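Local coordinates for protein acetyltransferase-like, GNAT family (Bacteroides thetaiotaomicron, PDB 3EY5) that probably acts as an N-acetyltransferase of the GNAT family, moving an acetyl group onto an amino group of its substrate, at residues I10-V15 and Y43-G48; F50-I55 and F64-D69; D71-V76 and H170-I175; Y138-K143 and I175-K180. One frame throughout, in Å; residues are numbered along the deposited sequence. Where two conformers were deposited one is given.

How the contacts relate
The four contacts run from one end of the mixed sheet to the C-terminal helix. Contacts 1, 2 and 3 follow in series along the chain, whereas contacts 3 and 4 cross, their segments alternating and sharing Ile175. Contact 1 centres about 10 Å from contact 2, at the C-terminal end of helix 37-46 and beside strand 50-57. Contact 2 lies about 14 Å, centre to centre, from contact 3 and meets it where strands 60-69 and 74-81 pair. Contacts 3 and 4, with centres about 11 Å apart, both use helix 161-176. Trp68 of contact 2 also packs on Val176 of contact 4, so the chain's last helix closes against the central strands.

Contact 1: residues I10-V15 and Y43-G48; sequences ITTSDV and YTDRIG
Thr11 and Asp45 mark where the two backbones come nearest, Thr11 CA lying 5.8 Å from Asp45 CA. Residues 10-15 form a loop with a type I beta turn from Thr11 to Asp14, closed by a bond of 2.9 Å from Asp14 N to Thr11 O. Inside the loop Asp14 reaches back, and its OD2 accepts Thr11 N at 2.9 Å. Residues 43-46 are the end of a helix, which Ile47 leaves.

The Asp45 carboxylate holds Thr12 with both oxygens. Asp45 OD1 accepts Thr12 N at 3.0 Å in a nearly straight bond (N-H...O 173°), and Asp45 OD2 accepts Thr12 OG1 at 2.8 Å. Both donors come from the syn side, the hydroxyl 31° out of the carboxylate plane. Thr12 OG1 sits between its backbone N and carbonyl carbon (chi1 63°), close enough to that N for one carboxylate to serve both. A valine here would probably leave Asp45 OD2 without its hydroxyl donor and the carboxylate less firmly fixed in rotation. Thr11 adds its CB, 3.6 Å from Asp45 OD1. One helical residue earlier, Thr44 points its methyl at the loop, with CG2 3.5 Å from Ile10 O, while Thr44 OG1 bonds to Leu40 O and Asn52 ND2.

The loop leads from strand 6-9 into helix 15-28, whose Tyr18 touches both Thr12 and Thr44. Strand 50-57 lies alongside: Asn52 pairs with the backbone of Ile10, and Phe50 packs on Thr44. The contact thus ties the end of helix 37-46 to the loop before helix 15-28, beside that strand.

Contact 2: residues F50-I55 and F64-D69; sequences FHNNII and FITYWD
His51 faces Tyr67, and Asn53 faces Ile65, as hydrogen-bonded pairs of the antiparallel beta hairpin formed by strands 50-57 and 60-69. The axes of the two segments approach to 4.7 Å, their directions 160° apart.

Four backbone hydrogen bonds set the register, two in each of these pairs; His51 N to Tyr67 O, at 2.8 Å, is one of the shorter. Between them lies the non-hydrogen-bonded pair Asn52 and Thr66, where Thr66 CA approaches His51 O in a CA-H...O contact.

Aromatic packing occurs on both faces of the sheet. On the face that carries Phe50 and Trp68, Phe50 CB stands over the indole six-membered ring, 4.0 Å from its centroid. Phe50 CG lies anti to the backbone N (chi1 175°), and CD1 comes within 3.4 Å of Trp68 CE2 over the indole face, the ring planes being oblique. On the other face, His51 CB sits over the Tyr67 ring, 3.8 Å from its centroid; the two rings are within 22° of parallel but slid apart, with little overlap. Aliphatic contact is modest: Ile55 CG1 touches Ile65 CG2.

Polar side chains add to the pairing only in part. Asn53 ND2 gives a weak bond to Ile65 O. Asn52 ND2 is hydrogen-bonded to Thr44 OG1, but Asn52 OD1 is buried with no partner in the model. A water bridges the strands, donating to Asn53 OD1 at 2.8 Å and lying 2.6 Å from Tyr67 OH.

Contact 3: residues D71-V76 and H170-I175; sequences DEFYYV and HKLHTI
Lys171 reaches from helix 161-176 toward Glu72 and Phe73, at the loop that leads into strand 74-81. Its CB points at that segment, and CG lies anti to the carbonyl carbon (chi1 -61°), the start of a chain that stays extended as far as CE. Lys171 CD is the first atom to touch: it meets the edge of the Phe73 ring in the ring plane, 3.5 Å from Phe73 CE2. Beyond it, Lys171 CE passes 3.4 Å from Glu72 OE1. The chain then bends at chi4 (90°), and Lys171 NZ comes to 3.9 Å from Glu72 OE1, a long salt bridge. Glu72 was modelled in two conformers, which makes both approaches to it doubtful, and NZ also gives a weak bond to Gly167 O within its own helix.

The neighbouring Leu172 makes the buried half of the contact. Its CD2 lies over one face of the Tyr75 ring, 3.8 Å from the centroid and 22° off the ring normal, a CH-pi contact. The same methyl is 4.4 Å from Phe73 CE1, near the plane of that ring, so one leucine branch meets a ring face and a ring edge.

Leu172 thus lays the last helix against the start of strand 74-81, and Lys171 against the loop before it. Helix-on-sheet packing of this kind belongs to alpha/beta folds such as GNAT, and here strand 74-81 also forms the parallel pair with strand 106-110.

Contact 4: residues Y138-K143 and I175-K180; sequences YQPPYK and IVYGVK
Tyr177 fits closely against Pro140, Gln139 and Tyr142, its ring forming the tight part of the contact. Pro140 CD lies over one face of that ring, 4.0 Å from the centroid in a CH-pi contact, while Val176 CG1 lies over the opposite face. The proline ring and Gln139 both cross the side chain at about a right angle, Pro140 CG 3.5 Å from Tyr177 CB and Gln139 CG 3.6 Å from Tyr177 CE2. The Tyr142 ring meets the same CE2 through its CZ, at 3.5 Å, the ring planes oblique at 57°.

The other side is looser, burying 24 Å² of Val179 against 119 Å² of Tyr177. Val179 CG2, 3.6 Å from Pro140 CB, is a smaller touch by the partly exposed tail after Gly178. At the tyrosine tips a water donates to Tyr142 OH at 2.6 Å and lies 2.8 Å from Tyr177 OH, which is hydrogen-bonded to Tyr75 OH of strand 74-81. An alanine in place of Tyr177 would probably open a gap between Pro140 and Val176 and leave the hydroxyl of Tyr75 without that partner.

Glu77 bonds the hydroxyl of Tyr142, and Glu109 of strand 106-110 the amide of Gln139. Strand 149-156 pairs with 136-139, Gln139 bonding to Leu149. The contact sets the residues after helix 161-176 against the end of strand 136-139 and its loop, and Val176 reaches Trp68 of strand 60-69.

Contact 1: residues I10-V15 and Y43-G48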
# COMPACT_ATOMS: atom_id res chain seq x y z
N ILE A 10 -12.86 5.57 -4.30
CA ILE A 10 -13.00 6.98 -4.53
C ILE A 10 -12.54 7.31 -5.93
O ILE A 10 -11.64 6.66 -6.47
CB ILE A 10 -12.30 7.77 -3.39
CG1 ILE A 10 -13.18 8.89 -2.91
CG2 ILE A 10 -10.84 8.18 -3.67
CD1 ILE A 10 -14.02 8.42 -1.75
N THR A 11 -13.22 8.27 -6.54
CA THR A 11 -12.75 8.86 -7.79
C THR A 11 -12.34 10.32 -7.53
O THR A 11 -12.65 10.89 -6.50
CB THR A 11 -13.79 8.70 -8.97
OG1 THR A 11 -15.14 8.76 -8.47
CG2 THR A 11 -13.58 7.36 -9.68
N THR A 12 -11.62 10.90 -8.47
CA THR A 12 -11.34 12.31 -8.39
C THR A 12 -12.65 13.12 -8.56
O THR A 12 -12.65 14.35 -8.39
CB THR A 12 -10.40 12.70 -9.52
OG1 THR A 12 -11.06 12.46 -10.78
CG2 THR A 12 -9.13 11.90 -9.46
N SER A 13 -13.75 12.43 -8.90
CA SER A 13 -15.11 13.00 -8.90
C SER A 13 -15.59 13.32 -7.49
O SER A 13 -16.48 14.16 -7.30
CB SER A 13 -16.10 12.03 -9.57
OG SER A 13 -15.78 11.81 -10.93
N ASP A 14 -14.99 12.64 -6.51
CA ASP A 14 -15.28 12.88 -5.11
C ASP A 14 -14.28 13.90 -4.60
O ASP A 14 -13.36 13.57 -3.85
CB ASP A 14 -15.15 11.57 -4.35
CG ASP A 14 -16.04 10.51 -4.90
OD1 ASP A 14 -17.25 10.80 -5.05
OD2 ASP A 14 -15.55 9.40 -5.20
N VAL A 15 -14.49 15.14 -5.02
CA VAL A 15 -13.57 16.25 -4.76
C VAL A 15 -13.02 16.28 -3.33
O VAL A 15 -11.79 16.21 -3.15
CB VAL A 15 -14.18 17.61 -5.21
CG1 VAL A 15 -13.86 18.75 -4.25
CG2 VAL A 15 -13.72 17.95 -6.63
N TYR A 43 -4.46 7.28 -12.82
CA TYR A 43 -4.58 5.88 -12.40
C TYR A 43 -5.90 5.67 -11.68
O TYR A 43 -6.63 4.71 -11.92
CB TYR A 43 -3.40 5.48 -11.49
CG TYR A 43 -2.11 5.07 -12.21
CD1 TYR A 43 -1.60 3.77 -12.11
CD2 TYR A 43 -1.39 5.99 -12.99
CE1 TYR A 43 -0.41 3.40 -12.80
CE2 TYR A 43 -0.20 5.63 -13.66
CZ TYR A 43 0.28 4.35 -13.56
OH TYR A 43 1.43 4.01 -14.23
N THR A 44 -6.21 6.59 -10.77
CA THR A 44 -7.44 6.51 -9.99
C THR A 44 -8.70 6.31 -10.88
O THR A 44 -9.41 5.31 -10.74
CB THR A 44 -7.57 7.74 -9.05
OG1 THR A 44 -6.54 7.69 -8.06
CG2 THR A 44 -8.94 7.76 -8.38
N ASP A 45 -8.96 7.21 -11.82
CA ASP A 45 -10.16 7.08 -12.68
C ASP A 45 -9.97 6.24 -13.94
O ASP A 45 -10.93 5.71 -14.49
CB ASP A 45 -10.68 8.44 -13.10
CG ASP A 45 -10.43 9.50 -12.08
OD1 ASP A 45 -10.75 9.31 -10.88
OD2 ASP A 45 -9.91 10.55 -12.50
N ARG A 46 -8.75 6.13 -14.43
CA ARG A 46 -8.54 5.42 -15.69
C ARG A 46 -8.36 3.91 -15.49
O ARG A 46 -8.87 3.12 -16.28
CB ARG A 46 -7.33 5.99 -16.45
CG ARG A 46 -7.54 7.36 -17.14
CD ARG A 46 -6.51 7.50 -18.29
NE ARG A 46 -6.69 8.68 -19.16
CZ ARG A 46 -7.42 8.72 -20.28
NH1 ARG A 46 -7.48 9.85 -20.99
NH2 ARG A 46 -8.09 7.65 -20.71
N ILE A 47 -7.63 3.51 -14.44
CA ILE A 47 -7.11 2.14 -14.36
C ILE A 47 -7.99 1.26 -13.47
O ILE A 47 -8.06 1.44 -12.24
CB ILE A 47 -5.60 2.11 -13.94
CG1 ILE A 47 -4.72 2.73 -15.02
CG2 ILE A 47 -5.12 0.70 -13.62
CD1 ILE A 47 -5.26 2.58 -16.45
N GLY A 48 -8.66 0.30 -14.12
CA GLY A 48 -9.75 -0.49 -13.53
C GLY A 48 -9.35 -1.45 -12.43
O GLY A 48 -10.12 -1.65 -11.49

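Contact 2: residues F50-I55 and F64-D69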
# COMPACT_ATOMS: atom_id res chain seq x y z
N PHE A 50 -6.79 -0.71 -10.50
CA PHE A 50 -6.19 0.14 -9.48
C PHE A 50 -7.32 0.75 -8.65
O PHE A 50 -8.30 1.29 -9.19
CB PHE A 50 -5.27 1.26 -10.09
CG PHE A 50 -4.73 2.24 -9.05
CD1 PHE A 50 -3.76 1.85 -8.14
CD2 PHE A 50 -5.24 3.54 -8.96
CE1 PHE A 50 -3.28 2.73 -7.14
CE2 PHE A 50 -4.78 4.44 -7.96
CZ PHE A 50 -3.79 4.02 -7.06
N HIS A 51 -7.19 0.68 -7.33
CA HIS A 51 -8.28 1.11 -6.48
C HIS A 51 -7.78 2.08 -5.42
O HIS A 51 -6.92 1.73 -4.59
CB HIS A 51 -8.94 -0.08 -5.81
CG HIS A 51 -9.50 -1.09 -6.76
ND1 HIS A 51 -10.78 -1.02 -7.26
CD2 HIS A 51 -8.94 -2.19 -7.32
CE1 HIS A 51 -11.00 -2.04 -8.07
NE2 HIS A 51 -9.89 -2.76 -8.14
N ASN A 52 -8.34 3.28 -5.45
CA ASN A 52 -8.06 4.31 -4.46
C ASN A 52 -9.21 4.38 -3.46
O ASN A 52 -10.36 4.58 -3.86
CB ASN A 52 -7.86 5.65 -5.18
CG ASN A 52 -7.08 6.66 -4.36
OD1 ASN A 52 -7.07 6.60 -3.11
ND2 ASN A 52 -6.40 7.59 -5.07
N ASN A 53 -8.93 4.19 -2.17
CA ASN A 53 -9.98 4.12 -1.18
C ASN A 53 -9.75 5.00 0.02
O ASN A 53 -8.63 5.07 0.53
CB ASN A 53 -10.19 2.69 -0.66
CG ASN A 53 -10.30 1.67 -1.76
OD1 ASN A 53 -11.40 1.21 -2.09
ND2 ASN A 53 -9.14 1.26 -2.32
N ILE A 54 -10.82 5.65 0.48
CA ILE A 54 -10.78 6.42 1.72
C ILE A 54 -11.23 5.47 2.83
O ILE A 54 -12.07 4.56 2.64
CB ILE A 54 -11.58 7.77 1.64
CG1 ILE A 54 -11.56 8.49 2.98
CG2 ILE A 54 -13.02 7.52 1.23
CD1 ILE A 54 -12.03 9.93 2.90
N ILE A 55 -10.62 5.64 3.99
CA ILE A 55 -10.94 4.81 5.11
C ILE A 55 -11.78 5.66 6.08
O ILE A 55 -11.38 6.78 6.43
CB ILE A 55 -9.66 4.30 5.80
CG1 ILE A 55 -8.79 3.48 4.82
CG2 ILE A 55 -10.02 3.47 6.99
CD1 ILE A 55 -7.43 3.29 5.34
N PHE A 64 -6.49 6.53 4.04
CA PHE A 64 -6.66 6.10 2.65
C PHE A 64 -5.81 4.86 2.47
O PHE A 64 -4.89 4.60 3.26
CB PHE A 64 -6.27 7.19 1.61
CG PHE A 64 -4.78 7.32 1.41
CD1 PHE A 64 -4.12 6.55 0.46
CD2 PHE A 64 -4.03 8.18 2.20
CE1 PHE A 64 -2.72 6.64 0.29
CE2 PHE A 64 -2.64 8.29 2.04
CZ PHE A 64 -1.99 7.51 1.08
N ILE A 65 -6.14 4.09 1.45
CA ILE A 65 -5.33 2.97 1.07
C ILE A 65 -5.54 2.81 -0.41
O ILE A 65 -6.66 2.98 -0.92
CB ILE A 65 -5.76 1.65 1.83
CG1 ILE A 65 -5.01 0.41 1.31
CG2 ILE A 65 -7.27 1.40 1.71
CD1 ILE A 65 -4.68 -0.59 2.42
N THR A 66 -4.47 2.50 -1.10
CA THR A 66 -4.55 2.27 -2.53
C THR A 66 -4.03 0.86 -2.72
O THR A 66 -3.11 0.42 -2.00
CB THR A 66 -3.63 3.27 -3.32
OG1 THR A 66 -2.26 3.11 -2.91
CG2 THR A 66 -4.00 4.64 -3.01
N TYR A 67 -4.66 0.13 -3.63
CA TYR A 67 -4.23 -1.20 -3.90
C TYR A 67 -4.54 -1.59 -5.34
O TYR A 67 -5.40 -1.01 -6.02
CB TYR A 67 -4.84 -2.20 -2.88
CG TYR A 67 -6.32 -2.41 -3.06
CD1 TYR A 67 -6.79 -3.30 -4.01
CD2 TYR A 67 -7.25 -1.69 -2.29
CE1 TYR A 67 -8.14 -3.49 -4.20
CE2 TYR A 67 -8.64 -1.89 -2.47
CZ TYR A 67 -9.06 -2.78 -3.44
OH TYR A 67 -10.39 -3.00 -3.64
N TRP A 68 -3.82 -2.61 -5.79
CA TRP A 68 -4.05 -3.20 -7.08
C TRP A 68 -4.64 -4.59 -6.90
O TRP A 68 -4.25 -5.38 -6.02
CB TRP A 68 -2.75 -3.34 -7.84
CG TRP A 68 -2.08 -2.06 -8.12
CD1 TRP A 68 -1.42 -1.27 -7.20
CD2 TRP A 68 -1.98 -1.40 -9.38
NE1 TRP A 68 -0.93 -0.17 -7.82
CE2 TRP A 68 -1.25 -0.21 -9.16
CE3 TRP A 68 -2.47 -1.69 -10.68
CZ2 TRP A 68 -0.95 0.68 -10.19
CZ3 TRP A 68 -2.17 -0.78 -11.72
CH2 TRP A 68 -1.42 0.38 -11.47
N ASP A 69 -5.55 -4.89 -7.82
CA ASP A 69 -6.21 -6.17 -7.94
C ASP A 69 -5.47 -6.97 -9.04
O ASP A 69 -5.47 -6.55 -10.19
CB ASP A 69 -7.66 -5.87 -8.30
CG ASP A 69 -8.45 -7.11 -8.73
OD1 ASP A 69 -8.06 -8.27 -8.40
OD2 ASP A 69 -9.50 -6.90 -9.41
O HOH W 1 -12.14 -1.03 -3.61

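Contact 3: residues D71-V76 and H170-I175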
# COMPACT_ATOMS: atom_id res chain seq x y z
N ASP A 71 -6.02 -10.51 -9.50
CA ASP A 71 -6.77 -11.77 -9.68
C ASP A 71 -6.36 -12.86 -8.70
O ASP A 71 -7.21 -13.41 -8.03
CB ASP A 71 -6.69 -12.31 -11.12
CG ASP A 71 -6.75 -11.22 -12.17
OD1 ASP A 71 -7.81 -10.55 -12.29
OD2 ASP A 71 -5.72 -11.04 -12.87
N GLU A 72 -5.08 -13.18 -8.61
CA GLU A 72 -4.61 -14.12 -7.60
C GLU A 72 -4.46 -13.48 -6.22
O GLU A 72 -4.66 -14.15 -5.21
CB GLU A 72 -3.27 -14.74 -8.01
CG GLU A 72 -3.30 -15.48 -9.33
CD GLU A 72 -2.68 -14.69 -10.47
OE1 GLU A 72 -2.26 -13.53 -10.25
OE2 GLU A 72 -2.61 -15.25 -11.59
N PHE A 73 -4.10 -12.19 -6.19
CA PHE A 73 -3.71 -11.48 -4.95
C PHE A 73 -3.94 -9.99 -5.14
O PHE A 73 -4.13 -9.53 -6.29
CB PHE A 73 -2.23 -11.70 -4.59
CG PHE A 73 -1.27 -11.15 -5.61
CD1 PHE A 73 -0.64 -9.93 -5.40
CD2 PHE A 73 -0.99 -11.85 -6.75
CE1 PHE A 73 0.23 -9.41 -6.35
CE2 PHE A 73 -0.12 -11.32 -7.72
CZ PHE A 73 0.49 -10.11 -7.51
N TYR A 74 -3.88 -9.26 -4.01
CA TYR A 74 -3.93 -7.82 -3.94
C TYR A 74 -2.57 -7.23 -3.47
O TYR A 74 -1.91 -7.77 -2.55
CB TYR A 74 -5.00 -7.38 -2.93
CG TYR A 74 -6.42 -7.78 -3.28
CD1 TYR A 74 -7.09 -7.22 -4.37
CD2 TYR A 74 -7.10 -8.72 -2.51
CE1 TYR A 74 -8.42 -7.60 -4.69
CE2 TYR A 74 -8.42 -9.10 -2.80
CZ TYR A 74 -9.07 -8.54 -3.89
OH TYR A 74 -10.36 -8.94 -4.16
N TYR A 75 -2.18 -6.12 -4.11
CA TYR A 75 -0.94 -5.42 -3.76
C TYR A 75 -1.28 -4.08 -3.16
O TYR A 75 -1.97 -3.26 -3.82
CB TYR A 75 -0.07 -5.19 -5.00
CG TYR A 75 1.13 -4.34 -4.68
CD1 TYR A 75 2.09 -4.76 -3.74
CD2 TYR A 75 1.30 -3.09 -5.30
CE1 TYR A 75 3.18 -3.97 -3.44
CE2 TYR A 75 2.41 -2.29 -5.00
CZ TYR A 75 3.33 -2.74 -4.06
OH TYR A 75 4.45 -2.00 -3.76
N VAL A 76 -0.86 -3.85 -1.92
CA VAL A 76 -1.14 -2.58 -1.27
C VAL A 76 -0.02 -1.57 -1.64
O VAL A 76 1.17 -1.77 -1.29
CB VAL A 76 -1.34 -2.70 0.27
CG1 VAL A 76 -1.38 -1.32 0.89
CG2 VAL A 76 -2.66 -3.49 0.59
N HIS A 170 7.60 -10.01 -10.60
CA HIS A 170 7.46 -9.68 -11.99
C HIS A 170 6.17 -8.85 -12.23
O HIS A 170 6.22 -7.79 -12.84
CB HIS A 170 7.55 -10.94 -12.89
CG HIS A 170 7.42 -10.62 -14.35
ND1 HIS A 170 8.45 -10.06 -15.08
CD2 HIS A 170 6.37 -10.73 -15.20
CE1 HIS A 170 8.05 -9.86 -16.33
NE2 HIS A 170 6.79 -10.25 -16.43
N LYS A 171 5.04 -9.32 -11.73
CA LYS A 171 3.78 -8.56 -11.77
C LYS A 171 3.88 -7.12 -11.22
O LYS A 171 3.36 -6.19 -11.83
CB LYS A 171 2.66 -9.31 -11.02
CG LYS A 171 2.33 -10.67 -11.62
CD LYS A 171 1.11 -11.32 -10.95
CE LYS A 171 0.94 -12.82 -11.32
NZ LYS A 171 1.66 -13.78 -10.39
N LEU A 172 4.53 -6.97 -10.06
CA LEU A 172 4.74 -5.67 -9.44
C LEU A 172 5.59 -4.72 -10.29
O LEU A 172 5.21 -3.54 -10.51
CB LEU A 172 5.41 -5.82 -8.05
CG LEU A 172 4.66 -6.66 -6.99
CD1 LEU A 172 5.38 -6.60 -5.64
CD2 LEU A 172 3.24 -6.21 -6.83
N HIS A 173 6.75 -5.21 -10.73
CA HIS A 173 7.68 -4.37 -11.47
C HIS A 173 7.09 -3.88 -12.80
O HIS A 173 7.31 -2.75 -13.21
CB HIS A 173 8.97 -5.12 -11.73
CG HIS A 173 9.83 -5.21 -10.52
ND1 HIS A 173 11.19 -5.43 -10.58
CD2 HIS A 173 9.53 -5.07 -9.20
CE1 HIS A 173 11.69 -5.44 -9.36
NE2 HIS A 173 10.71 -5.22 -8.50
N THR A 174 6.35 -4.72 -13.47
CA THR A 174 5.91 -4.34 -14.79
C THR A 174 4.64 -3.49 -14.70
O THR A 174 4.58 -2.42 -15.32
CB THR A 174 5.75 -5.53 -15.71
OG1 THR A 174 4.96 -6.52 -15.06
CG2 THR A 174 7.10 -6.17 -16.01
N ILE A 175 3.67 -3.92 -13.89
CA ILE A 175 2.36 -3.28 -13.85
C ILE A 175 2.29 -2.07 -12.95
O ILE A 175 1.68 -1.06 -13.31
CB ILE A 175 1.25 -4.26 -13.46
CG1 ILE A 175 1.21 -5.37 -14.52
CG2 ILE A 175 -0.12 -3.53 -13.43
CD1 ILE A 175 0.97 -6.75 -13.98

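Contact 4: residues Y138-K143 and I175-K180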
# COMPACT_ATOMS: atom_id res chain seq x y z
N TYR A 138 13.51 -5.32 -4.57
CA TYR A 138 13.75 -3.89 -4.79
C TYR A 138 12.52 -3.22 -5.37
O TYR A 138 11.93 -3.74 -6.33
CB TYR A 138 14.93 -3.68 -5.77
CG TYR A 138 16.27 -3.93 -5.09
CD1 TYR A 138 16.80 -5.21 -5.02
CD2 TYR A 138 16.98 -2.89 -4.48
CE1 TYR A 138 17.99 -5.46 -4.37
CE2 TYR A 138 18.18 -3.12 -3.84
CZ TYR A 138 18.67 -4.41 -3.79
OH TYR A 138 19.86 -4.65 -3.17
N GLN A 139 12.12 -2.08 -4.81
CA GLN A 139 11.10 -1.26 -5.44
C GLN A 139 11.74 -0.38 -6.53
O GLN A 139 12.59 0.46 -6.22
CB GLN A 139 10.43 -0.36 -4.39
CG GLN A 139 9.26 0.44 -4.97
CD GLN A 139 8.83 1.55 -4.03
OE1 GLN A 139 8.93 2.73 -4.37
NE2 GLN A 139 8.40 1.18 -2.84
N PRO A 140 11.32 -0.58 -7.81
CA PRO A 140 11.74 0.28 -8.91
C PRO A 140 11.34 1.71 -8.57
O PRO A 140 10.39 1.90 -7.83
CB PRO A 140 10.89 -0.21 -10.12
CG PRO A 140 10.43 -1.59 -9.74
CD PRO A 140 10.23 -1.49 -8.21
N PRO A 141 12.06 2.73 -9.10
CA PRO A 141 11.77 4.13 -8.73
C PRO A 141 10.46 4.62 -9.33
O PRO A 141 10.12 4.25 -10.45
CB PRO A 141 12.91 4.91 -9.39
CG PRO A 141 13.38 4.02 -10.54
CD PRO A 141 13.20 2.62 -10.03
N TYR A 142 9.76 5.49 -8.61
CA TYR A 142 8.65 6.21 -9.22
C TYR A 142 9.13 7.24 -10.23
O TYR A 142 8.48 7.47 -11.24
CB TYR A 142 7.77 6.88 -8.17
CG TYR A 142 6.84 5.92 -7.47
CD1 TYR A 142 5.73 5.40 -8.12
CD2 TYR A 142 7.07 5.52 -6.16
CE1 TYR A 142 4.85 4.50 -7.48
CE2 TYR A 142 6.19 4.59 -5.50
CZ TYR A 142 5.08 4.12 -6.17
OH TYR A 142 4.20 3.24 -5.56
N LYS A 143 10.24 7.92 -9.95
CA LYS A 143 10.71 8.88 -10.95
C LYS A 143 11.95 8.32 -11.62
O LYS A 143 12.85 7.84 -10.94
CB LYS A 143 10.98 10.26 -10.36
CG LYS A 143 10.09 10.70 -9.17
CD LYS A 143 8.60 10.54 -9.45
CE LYS A 143 7.80 10.99 -8.27
NZ LYS A 143 7.42 12.39 -8.52
N ILE A 175 3.67 -3.92 -13.89
CA ILE A 175 2.36 -3.28 -13.85
C ILE A 175 2.29 -2.07 -12.95
O ILE A 175 1.68 -1.06 -13.31
CB ILE A 175 1.25 -4.26 -13.46
CG1 ILE A 175 1.21 -5.37 -14.52
CG2 ILE A 175 -0.12 -3.53 -13.43
CD1 ILE A 175 0.97 -6.75 -13.98
N VAL A 176 2.91 -2.15 -11.78
CA VAL A 176 2.78 -1.03 -10.87
C VAL A 176 3.84 0.04 -11.15
O VAL A 176 3.58 1.24 -11.08
CB VAL A 176 2.79 -1.52 -9.41
CG1 VAL A 176 2.88 -0.35 -8.46
CG2 VAL A 176 1.52 -2.35 -9.14
N TYR A 177 5.04 -0.42 -11.45
CA TYR A 177 6.21 0.45 -11.53
C TYR A 177 6.65 0.75 -12.95
O TYR A 177 7.52 1.61 -13.15
CB TYR A 177 7.34 -0.11 -10.65
CG TYR A 177 6.90 -0.11 -9.20
CD1 TYR A 177 6.48 -1.26 -8.58
CD2 TYR A 177 6.90 1.07 -8.45
CE1 TYR A 177 6.07 -1.27 -7.26
CE2 TYR A 177 6.46 1.09 -7.13
CZ TYR A 177 6.05 -0.10 -6.54
OH TYR A 177 5.62 -0.14 -5.23
N GLY A 178 6.02 0.08 -13.92
CA GLY A 178 6.24 0.35 -15.34
C GLY A 178 7.64 0.03 -15.82
O GLY A 178 8.13 0.64 -16.77
N VAL A 179 8.29 -0.95 -15.17
CA VAL A 179 9.56 -1.50 -15.68
C VAL A 179 9.38 -2.24 -17.03
O VAL A 179 8.37 -2.93 -17.23
CB VAL A 179 10.25 -2.43 -14.62
CG1 VAL A 179 11.40 -3.24 -15.24
CG2 VAL A 179 10.74 -1.59 -13.45
N LYS A 180 10.35 -2.04 -17.92
CA LYS A 180 10.53 -2.74 -19.21
C LYS A 180 9.45 -2.36 -20.22
O LYS A 180 9.50 -1.26 -20.77
CB LYS A 180 10.66 -4.27 -19.05
CG LYS A 180 9.41 -5.10 -19.39
CD LYS A 180 9.38 -6.41 -18.60
CE LYS A 180 8.76 -7.57 -19.40
NZ LYS A 180 7.39 -7.30 -19.93
O HOH W 2 4.80 1.89 -3.45